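Local atomic coordinates of putative N-acetylmuramoyl-L-alanine amidase (Enterococcus phage phiM1EF22, PDB entry 7D55), a protein that forms, as a tetramer, the cell binding domain of a phage lysin that probably cleaves the N-acetylmuramoyl-L-alanine linkage of the enterococcal cell wall. Residues A[21-26]-A[65-70]; A[2-7]-A[43-48]. All blocks are in the same frame, centred on the assembly; numbering follows the deposited sequence.

In the fold
From the N terminus, 2-7 forms most of strand 3-9, and 21-26 returns beside it as the antiparallel strand 22-28. Helix 39-53 then brings 43-48 against L4, so interaction 2 closes a loop of 35 intervening residues. Past strand 59-60, the loop segment 65-70 meets W23, and interaction 1 closes a loop of 38. Because the four segments alternate along the chain, the two closures cross. The centres of interactions 1 and 2 are about 15 Å apart, on opposite sides of the chain's centre. The adjacent strands join them, with M26 N 2.7 Å from Y5 O and T24 N 2.9 Å from R7 O, both probable hydrogen bonds.

Interaction 1: residues A[21-26]-A[65-70]; sequences DAWTVM and WNKNAP
N66, which lies against the indole of W23, has its OD1 gripped by two backbone amides of its own turn. The stronger bond comes from N68 N, 2.8 Å from N66 OD1 and in the carbonyl plane, on a lone pair, which defines an Asx turn; A69 N adds a weak bond to the same oxygen. With N66 CG between its backbone N and carbonyl carbon (chi1 53°), the amide folds back over the type I beta turn N66-A69 instead of reaching for the indole.

Across the contact, the six-membered ring of W23 does the touching. W23 CH2 is 3.9 Å from N66 CA, in an oblique approach, and 4.1 Å from K67 N, which comes in at the rim of the ring, close to its plane. The extended K67 chain runs obliquely past the indole, placing K67 CE 4.2 Å from W23 CZ2. Beyond the ring, K67 NZ is hydrogen-bonded to G20 O and N19 OD1, just before strand 22-28. W23 thus meets N66 and K67 by van der Waals contact, 158 Å² in all, while N66 OD1 and K67 NZ bond away from the indole.

The contact joins the loop between strand 59-60 and helix 71-78 to the start of strand 22-28, where D21 and A22 form a classic beta bulge opposite I9; W23 and K67 both also pack on P8 of strand 3-9, and K67 reaches Y72 of helix 71-78.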
loop_
_atom_site.group_PDB
_atom_site.type_symbol
_atom_site.label_atom_id
_atom_site.label_comp_id
_atom_site.label_asym_id
_atom_site.label_seq_id
_atom_site.Cartn_x
_atom_site.Cartn_y
_atom_site.Cartn_z
ATOM N N ASP A 21 -12.173 12.576 25.299
ATOM C CA ASP A 21 -12.285 13.959 25.727
ATOM C C ASP A 21 -11.405 14.901 24.920
ATOM O O ASP A 21 -11.475 16.120 25.129
ATOM C CB ASP A 21 -11.908 14.088 27.200
ATOM C CG ASP A 21 -10.455 13.745 27.453
ATOM O OD1 ASP A 21 -10.012 12.658 27.034
ATOM O OD2 ASP A 21 -9.747 14.573 28.056
ATOM N N ALA A 22 -10.569 14.371 24.029
ATOM C CA ALA A 22 -9.717 15.180 23.175
ATOM C C ALA A 22 -9.778 14.612 21.762
ATOM O O ALA A 22 -10.468 13.619 21.495
ATOM C CB ALA A 22 -8.294 15.283 23.751
ATOM N N TRP A 23 -9.062 15.254 20.845
ATOM C CA TRP A 23 -9.064 14.863 19.442
ATOM C C TRP A 23 -7.634 14.690 18.969
ATOM O O TRP A 23 -6.727 15.377 19.447
ATOM C CB TRP A 23 -9.784 15.921 18.567
ATOM C CG TRP A 23 -11.230 15.997 18.917
ATOM C CD1 TRP A 23 -11.782 16.645 19.981
ATOM C CD2 TRP A 23 -12.307 15.350 18.236
ATOM N NE1 TRP A 23 -13.149 16.456 19.995
ATOM C CE2 TRP A 23 -13.491 15.661 18.932
ATOM C CE3 TRP A 23 -12.389 14.545 17.096
ATOM C CZ2 TRP A 23 -14.738 15.193 18.526
ATOM C CZ3 TRP A 23 -13.642 14.090 16.684
ATOM C CH2 TRP A 23 -14.792 14.407 17.405
ATOM N N THR A 24 -7.442 13.757 18.035
ATOM C CA THR A 24 -6.164 13.579 17.370
ATOM C C THR A 24 -6.360 13.485 15.864
ATOM O O THR A 24 -7.380 12.992 15.372
ATOM C CB THR A 24 -5.416 12.330 17.842
ATOM O OG1 THR A 24 -4.121 12.287 17.219
ATOM C CG2 THR A 24 -6.202 11.056 17.496
ATOM N N VAL A 25 -5.368 13.992 15.137
ATOM C CA VAL A 25 -5.292 13.765 13.704
ATOM C C VAL A 25 -4.850 12.332 13.465
ATOM O O VAL A 25 -4.080 11.764 14.252
ATOM C CB VAL A 25 -4.337 14.788 13.061
ATOM C CG1 VAL A 25 -4.215 14.556 11.567
ATOM C CG2 VAL A 25 -4.848 16.180 13.314
ATOM N N MET A 26 -5.369 11.735 12.397
ATOM C CA MET A 26 -4.990 10.411 11.934
ATOM C C MET A 26 -4.714 10.488 10.440
ATOM O O MET A 26 -5.249 11.349 9.731
ATOM C CB MET A 26 -6.127 9.396 12.132
ATOM C CG MET A 26 -6.623 9.236 13.571
ATOM S SD MET A 26 -5.568 8.251 14.658
ATOM C CE MET A 26 -5.712 6.629 13.904
ATOM N N TRP A 65 -16.761 14.993 10.203
ATOM C CA TRP A 65 -16.696 13.732 10.934
ATOM C C TRP A 65 -16.541 14.053 12.410
ATOM O O TRP A 65 -15.550 14.671 12.804
ATOM C CB TRP A 65 -15.490 12.910 10.481
ATOM C CG TRP A 65 -15.543 12.323 9.103
ATOM C CD1 TRP A 65 -16.481 12.535 8.132
ATOM C CD2 TRP A 65 -14.594 11.408 8.556
ATOM N NE1 TRP A 65 -16.164 11.802 7.002
ATOM C CE2 TRP A 65 -15.010 11.103 7.241
ATOM C CE3 TRP A 65 -13.428 10.825 9.049
ATOM C CZ2 TRP A 65 -14.295 10.229 6.418
ATOM C CZ3 TRP A 65 -12.724 9.960 8.237
ATOM C CH2 TRP A 65 -13.157 9.671 6.933
ATOM N N ASN A 66 -17.498 13.616 13.224
ATOM C CA ASN A 66 -17.480 13.931 14.650
ATOM C C ASN A 66 -18.320 12.882 15.373
ATOM O O ASN A 66 -18.760 11.899 14.770
ATOM C CB ASN A 66 -17.973 15.363 14.870
ATOM C CG ASN A 66 -19.312 15.604 14.223
ATOM O OD1 ASN A 66 -20.275 14.893 14.501
ATOM N ND2 ASN A 66 -19.383 16.599 13.345
ATOM N N LYS A 67 -18.558 13.086 16.668
ATOM C CA LYS A 67 -19.281 12.065 17.426
ATOM C C LYS A 67 -20.724 11.930 16.979
ATOM O O LYS A 67 -21.340 10.883 17.200
ATOM C CB LYS A 67 -19.203 12.341 18.925
ATOM C CG LYS A 67 -17.774 12.317 19.461
ATOM C CD LYS A 67 -17.733 12.628 20.942
ATOM C CE LYS A 67 -16.303 12.660 21.428
ATOM N NZ LYS A 67 -16.246 13.259 22.815
ATOM N N ASN A 68 -21.259 12.954 16.342
ATOM C CA ASN A 68 -22.616 12.907 15.825
ATOM C C ASN A 68 -22.672 12.288 14.436
ATOM O O ASN A 68 -23.751 11.873 13.998
ATOM C CB ASN A 68 -23.177 14.332 15.814
ATOM C CG ASN A 68 -24.668 14.370 15.691
ATOM O OD1 ASN A 68 -25.199 15.035 14.806
ATOM N ND2 ASN A 68 -25.364 13.657 16.574
ATOM N N ALA A 69 -21.529 12.220 13.749
ATOM C CA ALA A 69 -21.416 11.553 12.449
ATOM C C ALA A 69 -20.045 10.898 12.396
ATOM O O ALA A 69 -19.107 11.402 11.755
ATOM C CB ALA A 69 -21.587 12.553 11.301
ATOM N N PRO A 70 -19.870 9.782 13.107
ATOM C CA PRO A 70 -18.527 9.205 13.313
ATOM C C PRO A 70 -18.048 8.344 12.148
ATOM O O PRO A 70 -17.796 7.137 12.284
ATOM C CB PRO A 70 -18.710 8.407 14.611
ATOM C CG PRO A 70 -20.166 8.011 14.607
ATOM C CD PRO A 70 -20.894 9.160 13.976
#

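Interaction 2: residues A[2-7]-A[43-48]; sequences YCLYER and KVIEDI
Between strand 3-7 and the helical segment 43-48 the nearest CA atoms are those of L4 and I45, 8.9 Å apart, a spacing that leaves the contact to side chains pointed at one another. The helix here is regular: D47 N bonds to K43 O at 2.9 Å, and I48 N repeats the step to V44 O.

L4 carries the strand side alone, and its two methyls divide the work between successive helix residues. L4 CD2 meets I45 CD1, methyl to methyl, at 4.1 Å, the two side chains crossing at a slant. The isoleucine reaches this far because CG1 lies anti to its carbonyl carbon (chi1 -69°) and CD1 extends the chain (chi2 166°). The other methyl, L4 CD1, is 4.1 Å from E46 CG, and the glutamate chain crosses the leucine at about a right angle. E46 OE2 comes equally near to L4 CD1, so the carboxylate borders the apolar patch.

F59 and I57 beside L4, and F27 and I57 beside I45, enlarge the apolar cluster. C3, Y5 and R7, which alternate with L4 along the strand, touch helix 71-78, so the two helices cover opposite faces of the sheet. I45 also packs on V78 of the third subunit, linking this intrachain core to the tetramer, and V44 and I48 pack on W65 and Y60 of that same subunit.

All the touching pairs are van der Waals contacts near 4.1 Å and lack directional polar bonds. The 120 Å² buried between the segments thus reflects mainly apolar packing, with the carboxylate of the partly exposed E46, which probably keeps its charge, at one margin.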
loop_
_atom_site.group_PDB
_atom_site.type_symbol
_atom_site.label_atom_id
_atom_site.label_comp_id
_atom_site.label_asym_id
_atom_site.label_seq_id
_atom_site.Cartn_x
_atom_site.Cartn_y
_atom_site.Cartn_z
ATOM N N TYR A 2 -5.763 8.182 0.179
ATOM C CA TYR A 2 -5.130 8.779 1.341
ATOM C C TYR A 2 -6.066 9.829 1.908
ATOM O O TYR A 2 -6.835 10.455 1.175
ATOM C CB TYR A 2 -3.832 9.468 0.941
ATOM C CG TYR A 2 -2.815 8.524 0.362
ATOM C CD1 TYR A 2 -1.891 7.886 1.178
ATOM C CD2 TYR A 2 -2.788 8.258 -1.007
ATOM C CE1 TYR A 2 -0.967 7.009 0.653
ATOM C CE2 TYR A 2 -1.864 7.381 -1.542
ATOM C CZ TYR A 2 -0.956 6.760 -0.706
ATOM O OH TYR A 2 -0.027 5.889 -1.226
ATOM N N CYS A 3 -5.987 10.034 3.219
ATOM C CA CYS A 3 -6.657 11.185 3.800
ATOM C C CYS A 3 -6.084 11.441 5.180
ATOM O O CYS A 3 -5.431 10.577 5.773
ATOM C CB CYS A 3 -8.179 11.003 3.862
ATOM S SG CYS A 3 -8.773 9.687 4.936
ATOM N N LEU A 4 -6.300 12.663 5.661
ATOM C CA LEU A 4 -6.137 13.013 7.062
ATOM C C LEU A 4 -7.517 13.281 7.638
ATOM O O LEU A 4 -8.417 13.751 6.935
ATOM C CB LEU A 4 -5.293 14.279 7.217
ATOM C CG LEU A 4 -3.823 14.133 6.801
ATOM C CD1 LEU A 4 -3.180 15.497 6.540
ATOM C CD2 LEU A 4 -3.069 13.364 7.879
ATOM N N TYR A 5 -7.686 12.982 8.922
ATOM C CA TYR A 5 -8.956 13.237 9.589
ATOM C C TYR A 5 -8.686 13.375 11.077
ATOM O O TYR A 5 -7.586 13.100 11.556
ATOM C CB TYR A 5 -9.991 12.131 9.309
ATOM C CG TYR A 5 -9.619 10.769 9.856
ATOM C CD1 TYR A 5 -8.785 9.917 9.144
ATOM C CD2 TYR A 5 -10.118 10.329 11.083
ATOM C CE1 TYR A 5 -8.451 8.661 9.638
ATOM C CE2 TYR A 5 -9.795 9.066 11.585
ATOM C CZ TYR A 5 -8.960 8.245 10.859
ATOM O OH TYR A 5 -8.622 7.003 11.355
ATOM N N GLU A 6 -9.707 13.804 11.809
ATOM C CA GLU A 6 -9.610 13.899 13.257
ATOM C C GLU A 6 -10.614 12.950 13.894
ATOM O O GLU A 6 -11.697 12.728 13.350
ATOM C CB GLU A 6 -9.896 15.329 13.712
ATOM C CG GLU A 6 -8.789 16.296 13.327
ATOM C CD GLU A 6 -9.150 17.741 13.608
ATOM O OE1 GLU A 6 -9.168 18.551 12.665
ATOM O OE2 GLU A 6 -9.417 18.073 14.767
ATOM N N ARG A 7 -10.261 12.404 15.058
ATOM C CA ARG A 7 -11.139 11.480 15.763
ATOM C C ARG A 7 -10.834 11.541 17.255
ATOM O O ARG A 7 -9.750 11.999 17.658
ATOM C CB ARG A 7 -11.004 10.047 15.215
ATOM C CG ARG A 7 -9.613 9.459 15.345
ATOM C CD ARG A 7 -9.559 8.426 16.460
ATOM N NE ARG A 7 -10.392 7.271 16.134
ATOM C CZ ARG A 7 -11.397 6.809 16.876
ATOM N NH1 ARG A 7 -11.713 7.389 18.034
ATOM N NH2 ARG A 7 -12.083 5.748 16.455
ATOM N N LYS A 43 2.475 18.122 8.145
ATOM C CA LYS A 43 3.027 18.919 7.056
ATOM C C LYS A 43 3.798 18.051 6.064
ATOM O O LYS A 43 3.705 18.255 4.849
ATOM C CB LYS A 43 3.924 20.022 7.620
ATOM C CG LYS A 43 4.449 20.978 6.559
ATOM C CD LYS A 43 3.332 21.871 6.040
ATOM C CE LYS A 43 3.861 23.212 5.567
ATOM N NZ LYS A 43 2.790 23.999 4.884
ATOM N N VAL A 44 4.579 17.082 6.550
ATOM C CA VAL A 44 5.353 16.262 5.622
ATOM C C VAL A 44 4.427 15.393 4.774
ATOM O O VAL A 44 4.679 15.179 3.583
ATOM C CB VAL A 44 6.443 15.455 6.360
ATOM C CG1 VAL A 44 5.867 14.184 6.967
ATOM C CG2 VAL A 44 7.607 15.141 5.422
ATOM N N ILE A 45 3.334 14.897 5.363
ATOM C CA ILE A 45 2.347 14.137 4.596
ATOM C C ILE A 45 1.746 15.012 3.503
ATOM O O ILE A 45 1.621 14.594 2.341
ATOM C CB ILE A 45 1.246 13.599 5.529
ATOM C CG1 ILE A 45 1.787 12.504 6.451
ATOM C CG2 ILE A 45 0.050 13.083 4.716
ATOM C CD1 ILE A 45 0.843 12.200 7.607
ATOM N N GLU A 46 1.336 16.233 3.870
ATOM C CA GLU A 46 0.731 17.146 2.903
ATOM C C GLU A 46 1.699 17.472 1.775
ATOM O O GLU A 46 1.305 17.521 0.606
ATOM C CB GLU A 46 0.275 18.426 3.602
ATOM C CG GLU A 46 -0.831 18.211 4.618
ATOM C CD GLU A 46 -1.007 19.398 5.560
ATOM O OE1 GLU A 46 -0.112 20.269 5.608
ATOM O OE2 GLU A 46 -2.042 19.470 6.258
ATOM N N ASP A 47 2.976 17.675 2.105
ATOM C CA ASP A 47 3.956 18.035 1.083
ATOM C C ASP A 47 4.202 16.881 0.118
ATOM O O ASP A 47 4.219 17.071 -1.103
ATOM C CB ASP A 47 5.266 18.452 1.753
ATOM C CG ASP A 47 6.231 19.127 0.786
ATOM O OD1 ASP A 47 5.927 20.261 0.358
ATOM O OD2 ASP A 47 7.289 18.534 0.456
ATOM N N ILE A 48 4.398 15.674 0.648
ATOM C CA ILE A 48 4.665 14.528 -0.217
ATOM C C ILE A 48 3.455 14.237 -1.088
ATOM O O ILE A 48 3.588 13.962 -2.286
ATOM C CB ILE A 48 5.075 13.300 0.616
ATOM C CG1 ILE A 48 6.404 13.552 1.338
ATOM C CG2 ILE A 48 5.170 12.057 -0.273
ATOM C CD1 ILE A 48 6.670 12.541 2.429
#